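Local coordinates for cryptochrome DASH (PDB 2J4D), which binds FAD and a folate light antenna, repairs cyclobutane pyrimidine dimers in single-stranded DNA and may act as a blue-light photoreceptor, at residues Ala141-Glu149 / Arg333-Phe344; Gln240-Phe248 / Lys381-Met389. One frame throughout, in Å; residues are numbered along the deposited sequence.

Contact 1 of 2, residues Ala141-Glu149 / Arg333-Phe344; sequences AHKETCSEE and RFLSIKCGNSLF. With MHF (5,10-methenyl-6,7,8-trihydrofolic acid), chain D.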
loop_
_atom_site.group_PDB
_atom_site.type_symbol
_atom_site.label_atom_id
_atom_site.label_comp_id
_atom_site.label_asym_id
_atom_site.label_seq_id
_atom_site.Cartn_x
_atom_site.Cartn_y
_atom_site.Cartn_z
ATOM N N ALA A 141 -12.737 5.571 13.226
ATOM C CA ALA A 141 -12.089 5.105 12.011
ATOM C C ALA A 141 -10.933 6.037 11.700
ATOM O O ALA A 141 -10.854 7.146 12.232
ATOM C CB ALA A 141 -13.072 5.093 10.848
ATOM N N HIS A 142 -10.027 5.578 10.849
ATOM C CA HIS A 142 -8.905 6.407 10.454
ATOM C C HIS A 142 -9.356 7.319 9.334
ATOM O O HIS A 142 -10.162 6.931 8.491
ATOM C CB HIS A 142 -7.738 5.542 9.989
ATOM C CG HIS A 142 -6.907 5.023 11.116
ATOM N ND1 HIS A 142 -6.147 5.848 11.917
ATOM C CD2 HIS A 142 -6.729 3.769 11.590
ATOM C CE1 HIS A 142 -5.534 5.123 12.837
ATOM N NE2 HIS A 142 -5.870 3.857 12.661
ATOM N N LYS A 143 -8.829 8.536 9.340
ATOM C CA LYS A 143 -9.151 9.535 8.332
ATOM C C LYS A 143 -8.440 9.201 7.030
ATOM O O LYS A 143 -7.263 8.835 7.038
ATOM C CB LYS A 143 -8.678 10.909 8.811
ATOM C CG LYS A 143 -9.007 12.068 7.863
ATOM C CD LYS A 143 -10.462 12.512 8.028
ATOM C CE LYS A 143 -10.830 13.608 7.036
ATOM N NZ LYS A 143 -10.903 13.070 5.646
ATOM N N GLU A 144 -9.148 9.303 5.913
ATOM C CA GLU A 144 -8.517 9.059 4.621
ATOM C C GLU A 144 -8.391 10.407 3.912
ATOM O O GLU A 144 -8.901 11.421 4.401
ATOM C CB GLU A 144 -9.327 8.059 3.798
ATOM C CG GLU A 144 -9.142 6.626 4.270
ATOM C CD GLU A 144 -7.756 6.065 3.946
ATOM O OE1 GLU A 144 -6.879 6.835 3.498
ATOM O OE2 GLU A 144 -7.542 4.847 4.142
ATOM N N THR A 145 -7.729 10.434 2.763
ATOM C CA THR A 145 -7.515 11.709 2.085
ATOM C C THR A 145 -8.131 11.958 0.710
ATOM O O THR A 145 -8.454 13.101 0.387
ATOM C CB THR A 145 -6.001 11.998 1.951
ATOM O OG1 THR A 145 -5.384 10.955 1.184
ATOM C CG2 THR A 145 -5.337 12.069 3.319
ATOM N N CYS A 146 -8.288 10.923 -0.108
ATOM C CA CYS A 146 -8.816 11.139 -1.454
ATOM C C CYS A 146 -10.332 11.146 -1.602
ATOM O O CYS A 146 -11.061 10.603 -0.773
ATOM C CB CYS A 146 -8.196 10.121 -2.417
ATOM S SG CYS A 146 -6.385 10.273 -2.473
ATOM N N SER A 147 -10.777 11.788 -2.679
ATOM C CA SER A 147 -12.192 11.943 -3.031
ATOM C C SER A 147 -13.149 10.801 -2.684
ATOM O O SER A 147 -14.130 10.998 -1.960
ATOM C CB SER A 147 -12.307 12.235 -4.535
ATOM O OG SER A 147 -13.654 12.123 -4.973
ATOM N N GLU A 148 -12.878 9.614 -3.217
ATOM C CA GLU A 148 -13.747 8.470 -2.982
ATOM C C GLU A 148 -13.899 8.102 -1.512
ATOM O O GLU A 148 -15.018 7.897 -1.032
ATOM C CB GLU A 148 -13.242 7.260 -3.784
ATOM C CG GLU A 148 -13.484 7.399 -5.281
ATOM C CD GLU A 148 -12.823 6.309 -6.100
ATOM O OE1 GLU A 148 -12.247 5.363 -5.518
ATOM O OE2 GLU A 148 -12.880 6.405 -7.339
ATOM N N GLU A 149 -12.778 8.033 -0.802
ATOM C CA GLU A 149 -12.801 7.672 0.605
ATOM C C GLU A 149 -13.451 8.747 1.481
ATOM O O GLU A 149 -14.164 8.428 2.427
ATOM C CB GLU A 149 -11.381 7.373 1.100
ATOM C CG GLU A 149 -10.801 6.074 0.540
ATOM C CD GLU A 149 -10.049 6.256 -0.776
ATOM O OE1 GLU A 149 -10.317 7.217 -1.521
ATOM O OE2 GLU A 149 -9.171 5.419 -1.068
ATOM N N ARG A 333 1.201 11.296 0.638
ATOM C CA ARG A 333 -0.049 11.245 1.390
ATOM C C ARG A 333 -0.503 12.684 1.689
ATOM O O ARG A 333 -1.671 13.029 1.488
ATOM C CB ARG A 333 0.158 10.447 2.688
ATOM C CG ARG A 333 -0.950 10.594 3.720
ATOM C CD ARG A 333 -2.250 9.960 3.280
ATOM N NE ARG A 333 -2.144 8.509 3.175
ATOM C CZ ARG A 333 -3.182 7.696 2.999
ATOM N NH1 ARG A 333 -4.411 8.194 2.912
ATOM N NH2 ARG A 333 -2.991 6.388 2.897
ATOM N N PHE A 334 0.412 13.532 2.154
ATOM C CA PHE A 334 0.028 14.918 2.446
ATOM C C PHE A 334 -0.260 15.665 1.146
ATOM O O PHE A 334 -1.166 16.490 1.078
ATOM C CB PHE A 334 1.129 15.650 3.234
ATOM C CG PHE A 334 1.378 15.081 4.611
ATOM C CD1 PHE A 334 0.326 14.877 5.497
ATOM C CD2 PHE A 334 2.669 14.752 5.022
ATOM C CE1 PHE A 334 0.556 14.345 6.774
ATOM C CE2 PHE A 334 2.912 14.224 6.298
ATOM C CZ PHE A 334 1.849 14.020 7.171
ATOM N N LEU A 335 0.501 15.350 0.104
ATOM C CA LEU A 335 0.322 16.006 -1.186
ATOM C C LEU A 335 -1.069 15.713 -1.756
ATOM O O LEU A 335 -1.654 16.554 -2.440
ATOM C CB LEU A 335 1.415 15.536 -2.152
ATOM C CG LEU A 335 1.843 16.395 -3.348
ATOM C CD1 LEU A 335 2.131 17.827 -2.923
ATOM C CD2 LEU A 335 3.096 15.777 -3.954
ATOM N N SER A 336 -1.611 14.533 -1.465
ATOM C CA SER A 336 -2.937 14.193 -1.972
ATOM C C SER A 336 -3.950 15.201 -1.450
ATOM O O SER A 336 -4.898 15.564 -2.150
ATOM C CB SER A 336 -3.351 12.767 -1.563
ATOM O OG SER A 336 -3.636 12.660 -0.175
ATOM N N ILE A 337 -3.746 15.666 -0.222
ATOM C CA ILE A 337 -4.655 16.638 0.361
ATOM C C ILE A 337 -4.517 17.980 -0.340
ATOM O O ILE A 337 -5.512 18.601 -0.724
ATOM C CB ILE A 337 -4.382 16.828 1.863
ATOM C CG1 ILE A 337 -4.514 15.481 2.580
ATOM C CG2 ILE A 337 -5.381 17.820 2.447
ATOM C CD1 ILE A 337 -4.136 15.520 4.050
ATOM N N LYS A 338 -3.285 18.435 -0.513
ATOM C CA LYS A 338 -3.073 19.716 -1.173
ATOM C C LYS A 338 -3.572 19.717 -2.617
ATOM O O LYS A 338 -4.134 20.707 -3.086
ATOM C CB LYS A 338 -1.583 20.090 -1.149
ATOM C CG LYS A 338 -1.282 21.473 -1.735
ATOM C CD LYS A 338 0.226 21.757 -1.751
ATOM C CE LYS A 338 0.514 23.149 -2.293
ATOM N NZ LYS A 338 1.972 23.410 -2.449
ATOM N N CYS A 339 -3.382 18.606 -3.320
ATOM C CA CYS A 339 -3.786 18.528 -4.728
ATOM C C CYS A 339 -5.252 18.225 -4.989
ATOM O O CYS A 339 -5.794 18.614 -6.024
ATOM C CB CYS A 339 -2.957 17.470 -5.460
ATOM S SG CYS A 339 -1.184 17.807 -5.549
ATOM N N GLY A 340 -5.893 17.512 -4.074
ATOM C CA GLY A 340 -7.279 17.169 -4.305
ATOM C C GLY A 340 -7.363 16.358 -5.586
ATOM O O GLY A 340 -6.435 15.606 -5.917
ATOM N N ASN A 341 -8.447 16.528 -6.331
ATOM C CA ASN A 341 -8.634 15.764 -7.551
ATOM C C ASN A 341 -7.725 16.118 -8.722
ATOM O O ASN A 341 -7.777 15.460 -9.754
ATOM C CB ASN A 341 -10.100 15.811 -7.976
ATOM C CG ASN A 341 -11.016 15.224 -6.924
ATOM O OD1 ASN A 341 -10.666 14.243 -6.267
ATOM N ND2 ASN A 341 -12.198 15.805 -6.766
ATOM N N SER A 342 -6.882 17.135 -8.580
ATOM C CA SER A 342 -5.969 17.450 -9.685
ATOM C C SER A 342 -4.957 16.297 -9.783
ATOM O O SER A 342 -4.247 16.131 -10.784
ATOM C CB SER A 342 -5.244 18.783 -9.448
ATOM O OG SER A 342 -4.350 18.704 -8.356
ATOM N N LEU A 343 -4.915 15.488 -8.731
ATOM C CA LEU A 343 -4.033 14.330 -8.678
ATOM C C LEU A 343 -4.448 13.296 -9.723
ATOM O O LEU A 343 -3.637 12.478 -10.162
ATOM C CB LEU A 343 -4.106 13.691 -7.282
ATOM C CG LEU A 343 -3.352 12.383 -7.017
ATOM C CD1 LEU A 343 -1.844 12.565 -7.210
ATOM C CD2 LEU A 343 -3.639 11.935 -5.585
ATOM N N PHE A 344 -5.714 13.340 -10.128
ATOM C CA PHE A 344 -6.232 12.371 -11.085
ATOM C C PHE A 344 -6.509 12.922 -12.480
ATOM O O PHE A 344 -6.839 12.166 -13.394
ATOM C CB PHE A 344 -7.519 11.768 -10.530
ATOM C CG PHE A 344 -7.406 11.315 -9.096
ATOM C CD1 PHE A 344 -6.593 10.239 -8.758
ATOM C CD2 PHE A 344 -8.133 11.953 -8.089
ATOM C CE1 PHE A 344 -6.505 9.790 -7.430
ATOM C CE2 PHE A 344 -8.058 11.520 -6.754
ATOM C CZ PHE A 344 -7.245 10.435 -6.421
HETATM N N1 MHF D . -8.574 5.424 -5.730
HETATM C C2 MHF D . -8.856 5.741 -4.421
HETATM N NA2 MHF D . -8.463 4.886 -3.434
HETATM N N3 MHF D . -9.509 6.869 -4.098
HETATM C C4 MHF D . -9.942 7.739 -5.061
HETATM O O4 MHF D . -10.552 8.769 -4.745
HETATM C C4A MHF D . -9.687 7.437 -6.431
HETATM N N5 MHF D . -10.126 8.242 -7.513
HETATM C C6 MHF D . -10.153 7.730 -8.926
HETATM C C7 MHF D . -8.800 7.020 -9.160
HETATM N N8 MHF D . -8.704 5.964 -8.099
HETATM C C8A MHF D . -8.980 6.261 -6.756
HETATM C C9 MHF D . -10.432 8.964 -9.830
HETATM N N10 MHF D . -10.385 10.090 -8.866
HETATM C C11 MHF D . -10.802 9.540 -7.569
HETATM C C12 MHF D . -12.676 13.568 -9.932
HETATM C C13 MHF D . -11.742 12.984 -10.840
HETATM C C14 MHF D . -11.025 11.840 -10.490
HETATM C C15 MHF D . -11.210 11.228 -9.222
HETATM C C16 MHF D . -12.177 11.807 -8.307
HETATM C C17 MHF D . -12.902 12.962 -8.663
HETATM C C MHF D . -13.379 14.818 -10.327
HETATM O O MHF D . -13.135 15.317 -11.420
HETATM N N MHF D . -14.260 15.420 -9.496
HETATM C CA MHF D . -14.912 16.666 -9.901
HETATM C CB MHF D . -16.277 16.802 -9.227
HETATM C CG MHF D . -17.240 15.689 -9.553
HETATM C CD MHF D . -17.493 15.569 -11.040
HETATM O OE1 MHF D . -18.147 16.473 -11.601
HETATM O OE2 MHF D . -17.021 14.581 -11.648
HETATM C CT MHF D . -14.039 17.865 -9.522
HETATM O O1 MHF D . -13.100 17.686 -8.717
HETATM O O2 MHF D . -14.300 18.977 -10.026
HETATM O O HOH W 1 -4.859 4.410 3.590
HETATM O O HOH W 2 -9.040 13.568 -3.961
#

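Contact 2 of 2, residues Gln240-Phe248 / Lys381-Met389; sequences QEVTRGMRF and KELSTTGFM. With FAD (flavin-adenine dinucleotide), chain C.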
loop_
_atom_site.group_PDB
_atom_site.type_symbol
_atom_site.label_atom_id
_atom_site.label_comp_id
_atom_site.label_asym_id
_atom_site.label_seq_id
_atom_site.Cartn_x
_atom_site.Cartn_y
_atom_site.Cartn_z
ATOM N N GLN A 240 -7.038 -15.778 -8.622
ATOM C CA GLN A 240 -5.810 -15.908 -9.387
ATOM C C GLN A 240 -4.714 -16.217 -8.382
ATOM O O GLN A 240 -4.669 -15.625 -7.307
ATOM C CB GLN A 240 -5.489 -14.602 -10.117
ATOM C CG GLN A 240 -4.328 -14.707 -11.092
ATOM C CD GLN A 240 -4.011 -13.380 -11.750
ATOM O OE1 GLN A 240 -4.914 -12.643 -12.147
ATOM N NE2 GLN A 240 -2.723 -13.073 -11.880
ATOM N N GLU A 241 -3.844 -17.163 -8.705
ATOM C CA GLU A 241 -2.764 -17.477 -7.787
ATOM C C GLU A 241 -1.457 -17.080 -8.454
ATOM O O GLU A 241 -1.390 -16.951 -9.674
ATOM C CB GLU A 241 -2.762 -18.970 -7.444
ATOM C CG GLU A 241 -4.050 -19.462 -6.760
ATOM C CD GLU A 241 -4.459 -18.634 -5.531
ATOM O OE1 GLU A 241 -3.574 -18.073 -4.858
ATOM O OE2 GLU A 241 -5.673 -18.554 -5.219
ATOM N N VAL A 242 -0.432 -16.857 -7.643
ATOM C CA VAL A 242 0.881 -16.473 -8.145
ATOM C C VAL A 242 1.567 -17.728 -8.666
ATOM O O VAL A 242 1.785 -18.680 -7.922
ATOM C CB VAL A 242 1.730 -15.846 -7.021
ATOM C CG1 VAL A 242 3.146 -15.546 -7.518
ATOM C CG2 VAL A 242 1.054 -14.570 -6.534
ATOM N N THR A 243 1.908 -17.720 -9.945
ATOM C CA THR A 243 2.546 -18.871 -10.565
ATOM C C THR A 243 4.073 -18.852 -10.470
ATOM O O THR A 243 4.700 -19.905 -10.364
ATOM C CB THR A 243 2.122 -18.963 -12.041
ATOM O OG1 THR A 243 2.395 -17.717 -12.690
ATOM C CG2 THR A 243 0.630 -19.243 -12.147
ATOM N N ARG A 244 4.659 -17.656 -10.503
ATOM C CA ARG A 244 6.113 -17.488 -10.436
ATOM C C ARG A 244 6.467 -16.263 -9.615
ATOM O O ARG A 244 5.630 -15.389 -9.415
ATOM C CB ARG A 244 6.700 -17.250 -11.822
ATOM C CG ARG A 244 6.295 -18.213 -12.902
ATOM C CD ARG A 244 7.144 -17.918 -14.126
ATOM N NE ARG A 244 8.557 -18.054 -13.792
ATOM C CZ ARG A 244 9.554 -17.563 -14.517
ATOM N NH1 ARG A 244 9.299 -16.888 -15.628
ATOM N NH2 ARG A 244 10.806 -17.761 -14.131
ATOM N N GLY A 245 7.721 -16.190 -9.172
ATOM C CA GLY A 245 8.174 -15.037 -8.412
ATOM C C GLY A 245 7.669 -14.904 -6.989
ATOM O O GLY A 245 7.349 -15.886 -6.330
ATOM N N MET A 246 7.584 -13.667 -6.516
ATOM C CA MET A 246 7.153 -13.397 -5.155
ATOM C C MET A 246 5.666 -13.534 -4.883
ATOM O O MET A 246 4.831 -12.933 -5.556
ATOM C CB MET A 246 7.618 -12.002 -4.739
ATOM C CG MET A 246 9.125 -11.861 -4.704
ATOM S SD MET A 246 9.663 -10.241 -4.145
ATOM C CE MET A 246 9.641 -9.312 -5.693
ATOM N N ARG A 247 5.358 -14.332 -3.869
ATOM C CA ARG A 247 3.994 -14.576 -3.434
ATOM C C ARG A 247 3.881 -13.889 -2.063
ATOM O O ARG A 247 4.300 -14.439 -1.051
ATOM C CB ARG A 247 3.774 -16.093 -3.320
ATOM C CG ARG A 247 2.346 -16.561 -3.091
ATOM C CD ARG A 247 1.875 -16.259 -1.695
ATOM N NE ARG A 247 0.838 -17.191 -1.250
ATOM C CZ ARG A 247 -0.226 -16.834 -0.536
ATOM N NH1 ARG A 247 -0.406 -15.559 -0.189
ATOM N NH2 ARG A 247 -1.107 -17.753 -0.156
ATOM N N PHE A 248 3.350 -12.668 -2.045
ATOM C CA PHE A 248 3.175 -11.926 -0.794
ATOM C C PHE A 248 2.039 -12.541 0.007
ATOM O O PHE A 248 1.020 -12.927 -0.558
ATOM C CB PHE A 248 2.856 -10.457 -1.089
ATOM C CG PHE A 248 4.052 -9.649 -1.509
ATOM C CD1 PHE A 248 4.757 -8.893 -0.579
ATOM C CD2 PHE A 248 4.465 -9.643 -2.833
ATOM C CE1 PHE A 248 5.862 -8.133 -0.962
ATOM C CE2 PHE A 248 5.571 -8.887 -3.230
ATOM C CZ PHE A 248 6.268 -8.133 -2.292
ATOM N N LYS A 381 5.090 -8.158 -16.994
ATOM C CA LYS A 381 4.704 -9.536 -16.730
ATOM C C LYS A 381 4.830 -9.783 -15.221
ATOM O O LYS A 381 4.000 -10.469 -14.624
ATOM C CB LYS A 381 5.600 -10.507 -17.509
ATOM C CG LYS A 381 5.088 -11.948 -17.516
ATOM C CD LYS A 381 5.927 -12.852 -18.418
ATOM C CE LYS A 381 5.878 -12.411 -19.889
ATOM N NZ LYS A 381 4.526 -12.521 -20.526
ATOM N N GLU A 382 5.866 -9.221 -14.600
ATOM C CA GLU A 382 6.039 -9.390 -13.156
ATOM C C GLU A 382 4.790 -8.855 -12.454
ATOM O O GLU A 382 4.233 -9.488 -11.554
ATOM C CB GLU A 382 7.270 -8.623 -12.648
ATOM C CG GLU A 382 7.480 -8.799 -11.134
ATOM C CD GLU A 382 8.669 -8.035 -10.578
ATOM O OE1 GLU A 382 9.504 -7.551 -11.366
ATOM O OE2 GLU A 382 8.771 -7.928 -9.338
ATOM N N LEU A 383 4.351 -7.685 -12.894
ATOM C CA LEU A 383 3.176 -7.035 -12.325
ATOM C C LEU A 383 1.890 -7.856 -12.432
ATOM O O LEU A 383 1.207 -8.068 -11.433
ATOM C CB LEU A 383 2.961 -5.688 -13.007
ATOM C CG LEU A 383 1.693 -4.935 -12.594
ATOM C CD1 LEU A 383 1.762 -4.578 -11.098
ATOM C CD2 LEU A 383 1.564 -3.688 -13.440
ATOM N N SER A 384 1.545 -8.314 -13.636
ATOM C CA SER A 384 0.310 -9.081 -13.792
ATOM C C SER A 384 0.371 -10.471 -13.147
ATOM O O SER A 384 -0.655 -11.050 -12.818
ATOM C CB SER A 384 -0.067 -9.196 -15.277
ATOM O OG SER A 384 0.971 -9.807 -16.010
ATOM N N THR A 385 1.575 -10.987 -12.946
ATOM C CA THR A 385 1.765 -12.302 -12.343
ATOM C C THR A 385 1.831 -12.280 -10.817
ATOM O O THR A 385 1.348 -13.200 -10.155
ATOM C CB THR A 385 3.085 -12.952 -12.838
ATOM O OG1 THR A 385 3.095 -12.984 -14.270
ATOM C CG2 THR A 385 3.237 -14.372 -12.284
ATOM N N THR A 386 2.431 -11.232 -10.260
ATOM C CA THR A 386 2.612 -11.149 -8.805
ATOM C C THR A 386 1.924 -9.976 -8.106
ATOM O O THR A 386 1.748 -10.007 -6.893
ATOM C CB THR A 386 4.106 -11.045 -8.456
ATOM O OG1 THR A 386 4.602 -9.800 -8.961
ATOM C CG2 THR A 386 4.912 -12.196 -9.099
ATOM N N GLY A 387 1.557 -8.940 -8.854
ATOM C CA GLY A 387 0.928 -7.786 -8.225
ATOM C C GLY A 387 1.961 -6.844 -7.621
ATOM O O GLY A 387 1.636 -5.950 -6.832
ATOM N N PHE A 388 3.223 -7.049 -7.984
ATOM C CA PHE A 388 4.307 -6.206 -7.488
ATOM C C PHE A 388 5.274 -5.885 -8.626
ATOM O O PHE A 388 5.356 -6.624 -9.608
ATOM C CB PHE A 388 5.073 -6.929 -6.369
ATOM C CG PHE A 388 6.136 -6.084 -5.707
ATOM C CD1 PHE A 388 5.816 -5.251 -4.639
ATOM C CD2 PHE A 388 7.454 -6.103 -6.167
ATOM C CE1 PHE A 388 6.787 -4.443 -4.035
ATOM C CE2 PHE A 388 8.437 -5.295 -5.566
ATOM C CZ PHE A 388 8.097 -4.463 -4.498
ATOM N N MET A 389 5.981 -4.765 -8.495
ATOM C CA MET A 389 6.992 -4.354 -9.469
ATOM C C MET A 389 7.993 -3.530 -8.677
ATOM O O MET A 389 7.597 -2.776 -7.780
ATOM C CB MET A 389 6.395 -3.498 -10.591
ATOM C CG MET A 389 7.396 -3.200 -11.719
ATOM S SD MET A 389 6.805 -2.068 -12.996
ATOM C CE MET A 389 5.290 -2.909 -13.558
HETATM P PA FAD C . 11.494 0.173 -0.451
HETATM O O1A FAD C . 11.850 -0.917 0.480
HETATM O O2A FAD C . 12.523 0.734 -1.359
HETATM O O5B FAD C . 10.869 1.410 0.366
HETATM C C5B FAD C . 10.335 1.219 1.695
HETATM C C4B FAD C . 8.952 1.878 1.753
HETATM O O4B FAD C . 9.097 3.261 1.433
HETATM C C3B FAD C . 7.935 1.334 0.756
HETATM O O3B FAD C . 7.337 0.123 1.188
HETATM C C2B FAD C . 6.998 2.497 0.638
HETATM O O2B FAD C . 5.962 2.529 1.595
HETATM C C1B FAD C . 7.941 3.711 0.707
HETATM N N9A FAD C . 8.385 4.241 -0.599
HETATM C C8A FAD C . 9.564 3.970 -1.266
HETATM N N7A FAD C . 9.659 4.619 -2.418
HETATM C C5A FAD C . 8.495 5.352 -2.505
HETATM C C6A FAD C . 8.002 6.234 -3.496
HETATM N N6A FAD C . 8.652 6.556 -4.606
HETATM N N1A FAD C . 6.762 6.809 -3.273
HETATM C C2A FAD C . 6.053 6.505 -2.135
HETATM N N3A FAD C . 6.466 5.669 -1.152
HETATM C C4A FAD C . 7.684 5.110 -1.389
HETATM N N1 FAD C . 4.097 2.708 -3.739
HETATM C C2 FAD C . 2.984 2.319 -3.024
HETATM O O2 FAD C . 3.051 2.091 -1.830
HETATM N N3 FAD C . 1.765 2.191 -3.709
HETATM C C4 FAD C . 1.607 2.431 -5.072
HETATM O O4 FAD C . 0.499 2.296 -5.621
HETATM C C4X FAD C . 2.755 2.829 -5.799
HETATM N N5 FAD C . 2.692 3.089 -7.177
HETATM C C5X FAD C . 3.800 3.590 -7.863
HETATM C C6 FAD C . 3.698 3.964 -9.209
HETATM C C7 FAD C . 4.800 4.474 -9.935
HETATM C C7M FAD C . 4.622 4.861 -11.383
HETATM C C8 FAD C . 6.065 4.607 -9.255
HETATM C C8M FAD C . 7.305 5.144 -9.952
HETATM C C9 FAD C . 6.178 4.236 -7.901
HETATM C C9A FAD C . 5.060 3.723 -7.177
HETATM N N10 FAD C . 5.147 3.337 -5.807
HETATM C C10 FAD C . 3.989 2.956 -5.095
HETATM C "C1'" FAD C . 6.357 3.701 -5.000
HETATM C "C2'" FAD C . 7.477 2.645 -4.908
HETATM O "O2'" FAD C . 7.819 2.196 -6.208
HETATM C "C3'" FAD C . 7.008 1.464 -4.062
HETATM O "O3'" FAD C . 6.587 1.910 -2.757
HETATM C "C4'" FAD C . 8.079 0.388 -3.812
HETATM O "O4'" FAD C . 8.502 -0.189 -5.049
HETATM C "C5'" FAD C . 7.496 -0.692 -2.909
HETATM O "O5'" FAD C . 8.483 -1.691 -2.644
HETATM P P FAD C . 9.418 -1.741 -1.374
HETATM O O1P FAD C . 8.503 -1.842 -0.224
HETATM O O2P FAD C . 10.365 -2.880 -1.520
HETATM O O3P FAD C . 10.333 -0.444 -1.386
HETATM O O HOH W 3 -0.494 -14.896 -11.169
HETATM O O HOH W 4 2.500 -11.815 -4.818
#

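Contact 1 of 2, residues Ala141-Glu149 / Arg333-Phe344
Glu-144 and Arg-333 form a salt bridge, with OE1 of the carboxylate 2.9 Å from NH1. NH1 meets OE1 nearly in line with its C-O bond. The carboxylate and guanidinium planes are only 29° apart. A water joins Glu-144 OE2 to Arg-333 NH2, so both ends of the flat groups are linked. NH2 also has a long, weak ion pair with Asp-424.

Thr-145 comes next. Its OG1 lies between the backbone N and the carbonyl carbon (chi1 60°), which turns it to Ser-336. OG1 donates to Ser-336 OG at 2.8 Å. The Ser-336 hydroxyl donates in turn to Arg-333 O, so the two bonds run on to the helix backbone. Arg-333 NH1 adds only a weak bond to OG1. The other branch, Thr-145 CG2, lies 3.6 Å from Ile-337 CG1, with the side chains roughly perpendicular.

These residues join the alpha/beta domain to the FAD-binding domain. Segment 141-149 leaves strand 138-142 of the parallel sheet and enters helix 147-161. Segment 333-344 ends helix 317-339, and the folate antenna MHF lies between the two.

Cys-146 SG sits at the edge of the Phe-344 ring, 4.0 Å from CZ. One face of that ring takes MHF N10, which is 3.0 Å from CD2 and displaced toward the rim. Leu-343 CB covers the opposite face, and Tyr-429 packs against the ring edge-to-face. The amide of Asn-341 splits its work. ND2 donates to MHF O1 at 2.9 Å, while OD1 accepts from a water held by Ser-147 N. From the other segment, Glu-148 N donates to MHF O4 at 2.9 Å and 164°, and Glu-149 OE2 takes the amino group NA2.

Contact 2 of 2, residues Gln240-Phe248 / Lys381-Met389
One water ties Met-246 to Thr-386: it donates to both their carbonyl oxygens and accepts from Phe-248 N. It bridges strand 245-248, which pairs in parallel with strand 4-7, to the C-terminal end of helix 374-386. An ST turn starts at Thr-386, the last residue of that helix, with Phe-388 N donating to Thr-386 OG1 at 3.2 Å. This hydroxyl donates back to Glu-382 O. The Thr-386 methyl, CG2, lies 3.3 Å from Arg-244 O, a buried oxygen with no polar partner in the model.

The Phe-388 ring carries the contact on to FAD. Its CG is anti to the backbone N (chi1 -175°), and the ring edge at CZ reaches 3.4 Å from FAD O5'. Phe-248 CZ lies over one face, off toward the rim, with the ring planes 35° apart. Met-246 CE touches CD2. An alanine in place of Phe-388 would probably leave Phe-248 CZ and Met-246 CE without their aromatic partner and open a gap beside FAD O5'.

At the other end, the Gln-240 amide lies in plane with its acceptor: NE2 donates to Ser-384 O at 3.0 Å.

How the contacts relate
Contacts 1 and 2 lie on opposite sides of the chain's centre. Their centres are 28 Å apart, and their nearest atoms are about 16 Å apart. They share no helix or strand. Their segments alternate along the chain in the order 141-149, 240-248, 333-344, 381-389. Both second segments belong to the FAD-binding domain, on helices 317-339 and 374-386. The first segments come from different sheets, the five-stranded parallel one and a small two-stranded one. Each contact thus brings an earlier part of the chain onto the FAD-binding region beside a cofactor: contact 1 at the folate antenna, contact 2 at FAD.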